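Local coordinates for E3 ubiquitin-protein ligase HERC2 (Homo sapiens, PDB 4L1M), which is an E3 ubiquitin-protein ligase that probably helps transfer ubiquitin to target proteins, this part of it being its first RCC1-like beta-propeller domain, at residues G336-D339 with Q340-F344; A167-A170 with E171-Y175. All coordinates share one frame; numbering follows the deposited sequence.

Contact 1: residues G336-D339 with Q340-F344; sequences GSND and QCQHF
S337 O and N338 OD1 lie at the edge of the H343 imidazole, near its plane, while G336 O approaches obliquely. The N338 amide is turned 71° from the ring, with CB of N338 3.8 Å from CD2 of H343. With its CG anti to the backbone N (chi1 -162°), N338 turns its amide toward the backbone of Q342 and H343, where OD1 accepts a hydrogen bond from the backbone N of H343 at 3.0 Å; the donor lies above the carbonyl plane. Asparagine suits this buried place because its amide can serve both ways: ND2 donates to the carbonyl O of R348. H343 likewise has its main polar partner beyond the segments, ND1 bonding to S334 OG, which helps set the rotation of the ring.

NE2 of Q342 donates to OD1 of D339 at 2.8 Å, along the carboxylate C-O direction, with the two planes only 12° apart. The bend in Q342 at chi2 brings the amide back to the turn, where its OE1 accepts from the backbone N of Q340 at 2.9 Å. One glutamine thus grips the loop by both ends of its amide. A weak backbone bond from C341 N to N338 O, 3.5 Å, closes the tight turn. G336 sits where the chain turns a corner with positive phi; there a CB would run into the carbonyl O of the preceding residue, so glycine suits it. G336 belongs to the Trp-Gly pair that recurs in RCC1 repeats, and its loop links the third and fourth strands of a propeller blade.

Contact 2: residues A167-A170 with E171-Y175; sequences AITA and EGELY
T169 and E173 face each other at the neck of a beta hairpin, and here the contact is tightly bonded. The backbone N of T169 donates to E173 O at 3.0 Å, in the carbonyl plane. In return, E173 N donates to OG1 of T169 at 3.2 Å, for the hydroxyl stands between the backbone N and the carbonyl carbon (chi1 66°). Threonine fits because the same CB also carries a methyl, whose CG2 rests obliquely 3.9 Å from CE1 of the Y175 ring. A type I turn from T169 to G172 is closed by G172 N bonding to T169 O at 3.1 Å; with G172 at positive phi (101°) and E173 opposite T169, it makes the type I turn plus G1 bulge of a 3:5 hairpin. I168 and L174 form the next, non-hydrogen-bonded pair, with CG1 of I168 3.9 Å from CD1 of L174, two branched apolar side chains suited to burial. Farther from the turn, A167 and Y175 are a hydrogen-bonded pair: A167 N to Y175 O and Y175 N to A167 O are both 2.9 Å.

The turn end and the Y175 side are looser and more polar. E171 is exposed, its extended chain leading away, and the hydroxyl of Y175 comes from above the carboxylate plane of E173 to donate to OE1, OH to OE1 2.8 Å.

The hairpin lies between strand 155-160, touched by A167, I168 and A170, and strand 196-198, where E173 and Y175 pack; I168 and L174 press on V207 and V210 of strand 207-212 in the next blade.

From the N terminus, the chain reaches contact 2 first: 167-175 closes the hairpin between the second and third strands of its four-stranded blade. It then builds the blades beginning with strands 207-212, 261-267 and 313-318 before contact 1, at 336-344, shapes the loop from the third to the fourth strand of the last of these. The two are in series, neither enclosing nor crossing the other, with centres about 35 Å apart on opposite sides of the chain's centre. Each reaches past its own sheet: contact 2 toward the blade that follows, contact 1 toward W30 and S375 in the blade where strands from both chain ends close the propeller.

Contact 1: residues G336-D339 with Q340-F344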
ATOM      1  N   GLY A 336     -12.183 -10.629  -4.351  1.00 46.70           N
ATOM      2  CA  GLY A 336     -12.431 -10.325  -2.952  1.00 45.36           C
ATOM      3  C   GLY A 336     -13.818  -9.794  -2.689  1.00 46.99           C
ATOM      4  O   GLY A 336     -14.785 -10.163  -3.362  1.00 48.07           O
ATOM      5  N   SER A 337     -13.920  -8.942  -1.674  1.00 46.74           N
ATOM      6  CA  SER A 337     -15.215  -8.502  -1.185  1.00 48.57           C
ATOM      7  C   SER A 337     -15.876  -7.594  -2.206  1.00 49.22           C
ATOM      8  O   SER A 337     -15.199  -6.847  -2.916  1.00 46.89           O
ATOM      9  CB  SER A 337     -15.054  -7.788   0.164  1.00 48.48           C
ATOM     10  OG  SER A 337     -16.230  -7.083   0.526  1.00 51.09           O
ATOM     11  N   ASN A 338     -17.205  -7.670  -2.276  1.00 51.96           N
ATOM     12  CA  ASN A 338     -17.985  -6.806  -3.158  1.00 52.52           C
ATOM     13  C   ASN A 338     -19.206  -6.214  -2.444  1.00 54.70           C
ATOM     14  O   ASN A 338     -20.243  -5.959  -3.071  1.00 57.33           O
ATOM     15  CB  ASN A 338     -18.406  -7.582  -4.407  1.00 52.44           C
ATOM     16  CG  ASN A 338     -18.837  -6.673  -5.548  1.00 52.83           C
ATOM     17  OD1 ASN A 338     -18.341  -5.563  -5.692  1.00 50.87           O
ATOM     18  ND2 ASN A 338     -19.770  -7.153  -6.373  1.00 54.48           N
ATOM     19  N   ASP A 339     -19.063  -5.952  -1.146  1.00 55.03           N
ATOM     20  CA  ASP A 339     -20.150  -5.339  -0.345  1.00 59.12           C
ATOM     21  C   ASP A 339     -20.515  -3.918  -0.776  1.00 59.13           C
ATOM     22  O   ASP A 339     -21.635  -3.490  -0.564  1.00 59.86           O
ATOM     23  CB  ASP A 339     -19.819  -5.353   1.157  1.00 60.94           C
ATOM     24  CG  ASP A 339     -18.415  -4.805   1.486  1.00 61.02           C
ATOM     25  OD1 ASP A 339     -17.732  -4.208   0.633  1.00 65.19           O
ATOM     26  OD2 ASP A 339     -17.987  -4.984   2.638  1.00 67.06           O
ATOM     27  N   GLN A 340     -19.556  -3.212  -1.385  1.00 61.66           N
ATOM     28  CA  GLN A 340     -19.714  -1.828  -1.867  1.00 65.40           C
ATOM     29  C   GLN A 340     -19.371  -1.670  -3.352  1.00 65.72           C
ATOM     30  O   GLN A 340     -18.831  -0.639  -3.759  1.00 65.70           O
ATOM     31  CB  GLN A 340     -18.781  -0.907  -1.089  1.00 66.63           C
ATOM     32  CG  GLN A 340     -18.891  -1.011   0.424  1.00 69.58           C
ATOM     33  CD  GLN A 340     -20.104  -0.294   0.968  1.00 72.98           C
ATOM     34  OE1 GLN A 340     -20.951   0.200   0.219  1.00 73.86           O
ATOM     35  NE2 GLN A 340     -20.192  -0.226   2.287  1.00 76.48           N
ATOM     36  N   CYS A 341     -19.659  -2.694  -4.153  1.00 65.03           N
ATOM     37  CA  CYS A 341     -19.416  -2.635  -5.586  1.00 65.24           C
ATOM     38  C   CYS A 341     -17.967  -2.355  -5.977  1.00 63.28           C
ATOM     39  O   CYS A 341     -17.720  -1.691  -6.984  1.00 64.93           O
ATOM     40  CB  CYS A 341     -20.329  -1.589  -6.210  1.00 67.00           C
ATOM     41  SG  CYS A 341     -22.066  -1.972  -5.913  1.00 68.22           S
ATOM     42  N   GLN A 342     -17.013  -2.892  -5.208  1.00 59.82           N
ATOM     43  CA  GLN A 342     -15.585  -2.775  -5.546  1.00 57.85           C
ATOM     44  C   GLN A 342     -15.265  -3.442  -6.870  1.00 57.22           C
ATOM     45  O   GLN A 342     -14.178  -3.226  -7.429  1.00 60.13           O
ATOM     46  CB  GLN A 342     -14.690  -3.444  -4.492  1.00 55.81           C
ATOM     47  CG  GLN A 342     -14.716  -2.832  -3.106  1.00 55.01           C
ATOM     48  CD  GLN A 342     -15.829  -3.393  -2.264  1.00 55.41           C
ATOM     49  OE1 GLN A 342     -16.956  -3.488  -2.728  1.00 57.41           O
ATOM     50  NE2 GLN A 342     -15.520  -3.788  -1.036  1.00 52.08           N
ATOM     51  N   HIS A 343     -16.177  -4.300  -7.327  1.00 55.86           N
ATOM     52  CA  HIS A 343     -16.033  -5.020  -8.584  1.00 56.75           C
ATOM     53  C   HIS A 343     -17.241  -4.765  -9.447  1.00 59.23           C
ATOM     54  O   HIS A 343     -18.318  -5.286  -9.174  1.00 63.79           O
ATOM     55  CB  HIS A 343     -15.907  -6.511  -8.302  1.00 55.16           C
ATOM     56  CG  HIS A 343     -14.879  -6.818  -7.276  1.00 51.49           C
ATOM     57  ND1 HIS A 343     -13.553  -7.006  -7.590  1.00 50.06           N
ATOM     58  CD2 HIS A 343     -14.971  -6.925  -5.935  1.00 50.33           C
ATOM     59  CE1 HIS A 343     -12.871  -7.243  -6.486  1.00 48.49           C
ATOM     60  NE2 HIS A 343     -13.710  -7.199  -5.466  1.00 49.72           N
ATOM     61  N   PHE A 344     -17.058  -4.000 -10.514  1.00 57.71           N
ATOM     62  CA  PHE A 344     -18.178  -3.619 -11.360  1.00 58.40           C
ATOM     63  C   PHE A 344     -18.602  -4.724 -12.312  1.00 60.52           C
ATOM     64  O   PHE A 344     -19.536  -4.545 -13.046  1.00 62.14           O
ATOM     65  CB  PHE A 344     -17.856  -2.346 -12.139  1.00 58.00           C
ATOM     66  CG  PHE A 344     -16.690  -2.474 -13.093  1.00 57.49           C
ATOM     67  CD1 PHE A 344     -16.825  -3.124 -14.303  1.00 60.06           C
ATOM     68  CD2 PHE A 344     -15.472  -1.916 -12.791  1.00 55.83           C
ATOM     69  CE1 PHE A 344     -15.755  -3.230 -15.175  1.00 60.11           C
ATOM     70  CE2 PHE A 344     -14.397  -2.016 -13.657  1.00 56.09           C
ATOM     71  CZ  PHE A 344     -14.538  -2.673 -14.846  1.00 57.50           C
TER

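Contact 2: residues A167-A170 with E171-Y175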
ATOM      1  N   ALA A 167       9.953   3.686   6.597  1.00 39.04           N
ATOM      2  CA  ALA A 167      10.694   4.205   5.492  1.00 40.15           C
ATOM      3  C   ALA A 167      11.974   3.430   5.272  1.00 40.65           C
ATOM      4  O   ALA A 167      12.532   2.869   6.194  1.00 42.57           O
ATOM      5  CB  ALA A 167      10.993   5.675   5.719  1.00 42.44           C
ATOM      6  N   ILE A 168      12.439   3.413   4.038  1.00 41.54           N
ATOM      7  CA  ILE A 168      13.646   2.684   3.663  1.00 43.54           C
ATOM      8  C   ILE A 168      14.670   3.683   3.098  1.00 45.38           C
ATOM      9  O   ILE A 168      14.316   4.546   2.294  1.00 44.54           O
ATOM     10  CB  ILE A 168      13.311   1.595   2.612  1.00 43.67           C
ATOM     11  CG1 ILE A 168      12.255   0.634   3.157  1.00 42.48           C
ATOM     12  CG2 ILE A 168      14.541   0.786   2.247  1.00 46.20           C
ATOM     13  CD1 ILE A 168      11.664  -0.299   2.118  1.00 41.95           C
ATOM     14  N   THR A 169      15.933   3.551   3.499  1.00 46.76           N
ATOM     15  CA  THR A 169      16.993   4.376   2.943  1.00 48.51           C
ATOM     16  C   THR A 169      17.621   3.726   1.720  1.00 49.57           C
ATOM     17  O   THR A 169      17.367   2.564   1.421  1.00 49.66           O
ATOM     18  CB  THR A 169      18.084   4.649   3.978  1.00 50.91           C
ATOM     19  OG1 THR A 169      18.770   3.424   4.320  1.00 51.94           O
ATOM     20  CG2 THR A 169      17.464   5.267   5.209  1.00 50.39           C
ATOM     21  N   ALA A 170      18.465   4.479   1.024  1.00 51.86           N
ATOM     22  CA  ALA A 170      19.145   3.964  -0.172  1.00 53.22           C
ATOM     23  C   ALA A 170      20.130   2.821   0.177  1.00 54.92           C
ATOM     24  O   ALA A 170      20.250   1.881  -0.590  1.00 53.93           O
ATOM     25  CB  ALA A 170      19.839   5.086  -0.921  1.00 53.78           C
ATOM     26  N   GLU A 171      20.789   2.898   1.341  1.00 57.02           N
ATOM     27  CA  GLU A 171      21.643   1.782   1.875  1.00 59.73           C
ATOM     28  C   GLU A 171      20.868   0.491   2.209  1.00 56.71           C
ATOM     29  O   GLU A 171      21.482  -0.546   2.366  1.00 55.54           O
ATOM     30  CB  GLU A 171      22.306   2.180   3.194  1.00 63.13           C
ATOM     31  CG  GLU A 171      23.513   3.061   3.091  1.00 69.64           C
ATOM     32  CD  GLU A 171      24.078   3.444   4.461  1.00 74.68           C
ATOM     33  OE1 GLU A 171      25.232   3.943   4.506  1.00 82.88           O
ATOM     34  OE2 GLU A 171      23.380   3.264   5.487  1.00 72.05           O
ATOM     35  N   GLY A 172      19.548   0.583   2.423  1.00 52.77           N
ATOM     36  CA  GLY A 172      18.753  -0.583   2.797  1.00 50.88           C
ATOM     37  C   GLY A 172      18.399  -0.714   4.278  1.00 48.63           C
ATOM     38  O   GLY A 172      18.018  -1.786   4.728  1.00 48.18           O
ATOM     39  N   GLU A 173      18.511   0.363   5.042  1.00 47.95           N
ATOM     40  CA  GLU A 173      17.991   0.373   6.417  1.00 46.42           C
ATOM     41  C   GLU A 173      16.495   0.607   6.416  1.00 43.11           C
ATOM     42  O   GLU A 173      15.986   1.362   5.599  1.00 44.65           O
ATOM     43  CB  GLU A 173      18.648   1.472   7.242  1.00 48.32           C
ATOM     44  CG  GLU A 173      20.134   1.282   7.473  1.00 51.17           C
ATOM     45  CD  GLU A 173      20.733   2.383   8.343  1.00 53.05           C
ATOM     46  OE1 GLU A 173      20.230   3.537   8.293  1.00 51.40           O
ATOM     47  OE2 GLU A 173      21.710   2.077   9.072  1.00 54.72           O
ATOM     48  N   LEU A 174      15.803  -0.022   7.353  1.00 40.74           N
ATOM     49  CA  LEU A 174      14.366   0.126   7.523  1.00 37.72           C
ATOM     50  C   LEU A 174      14.081   0.795   8.865  1.00 37.58           C
ATOM     51  O   LEU A 174      14.572   0.350   9.884  1.00 37.08           O
ATOM     52  CB  LEU A 174      13.689  -1.237   7.489  1.00 36.13           C
ATOM     53  CG  LEU A 174      12.207  -1.198   7.844  1.00 34.53           C
ATOM     54  CD1 LEU A 174      11.449  -0.346   6.841  1.00 33.94           C
ATOM     55  CD2 LEU A 174      11.616  -2.591   7.912  1.00 33.35           C
ATOM     56  N   TYR A 175      13.284   1.866   8.839  1.00 37.75           N
ATOM     57  CA  TYR A 175      12.898   2.626  10.029  1.00 37.93           C
ATOM     58  C   TYR A 175      11.408   2.484  10.166  1.00 37.22           C
ATOM     59  O   TYR A 175      10.708   2.550   9.173  1.00 35.93           O
ATOM     60  CB  TYR A 175      13.279   4.117   9.882  1.00 38.87           C
ATOM     61  CG  TYR A 175      14.774   4.348   9.991  1.00 40.60           C
ATOM     62  CD1 TYR A 175      15.601   4.171   8.898  1.00 41.23           C
ATOM     63  CD2 TYR A 175      15.354   4.695  11.197  1.00 42.10           C
ATOM     64  CE1 TYR A 175      16.962   4.360   8.998  1.00 43.37           C
ATOM     65  CE2 TYR A 175      16.713   4.868  11.318  1.00 43.85           C
ATOM     66  CZ  TYR A 175      17.523   4.702  10.217  1.00 44.95           C
ATOM     67  OH  TYR A 175      18.899   4.890  10.335  1.00 45.84           O
TER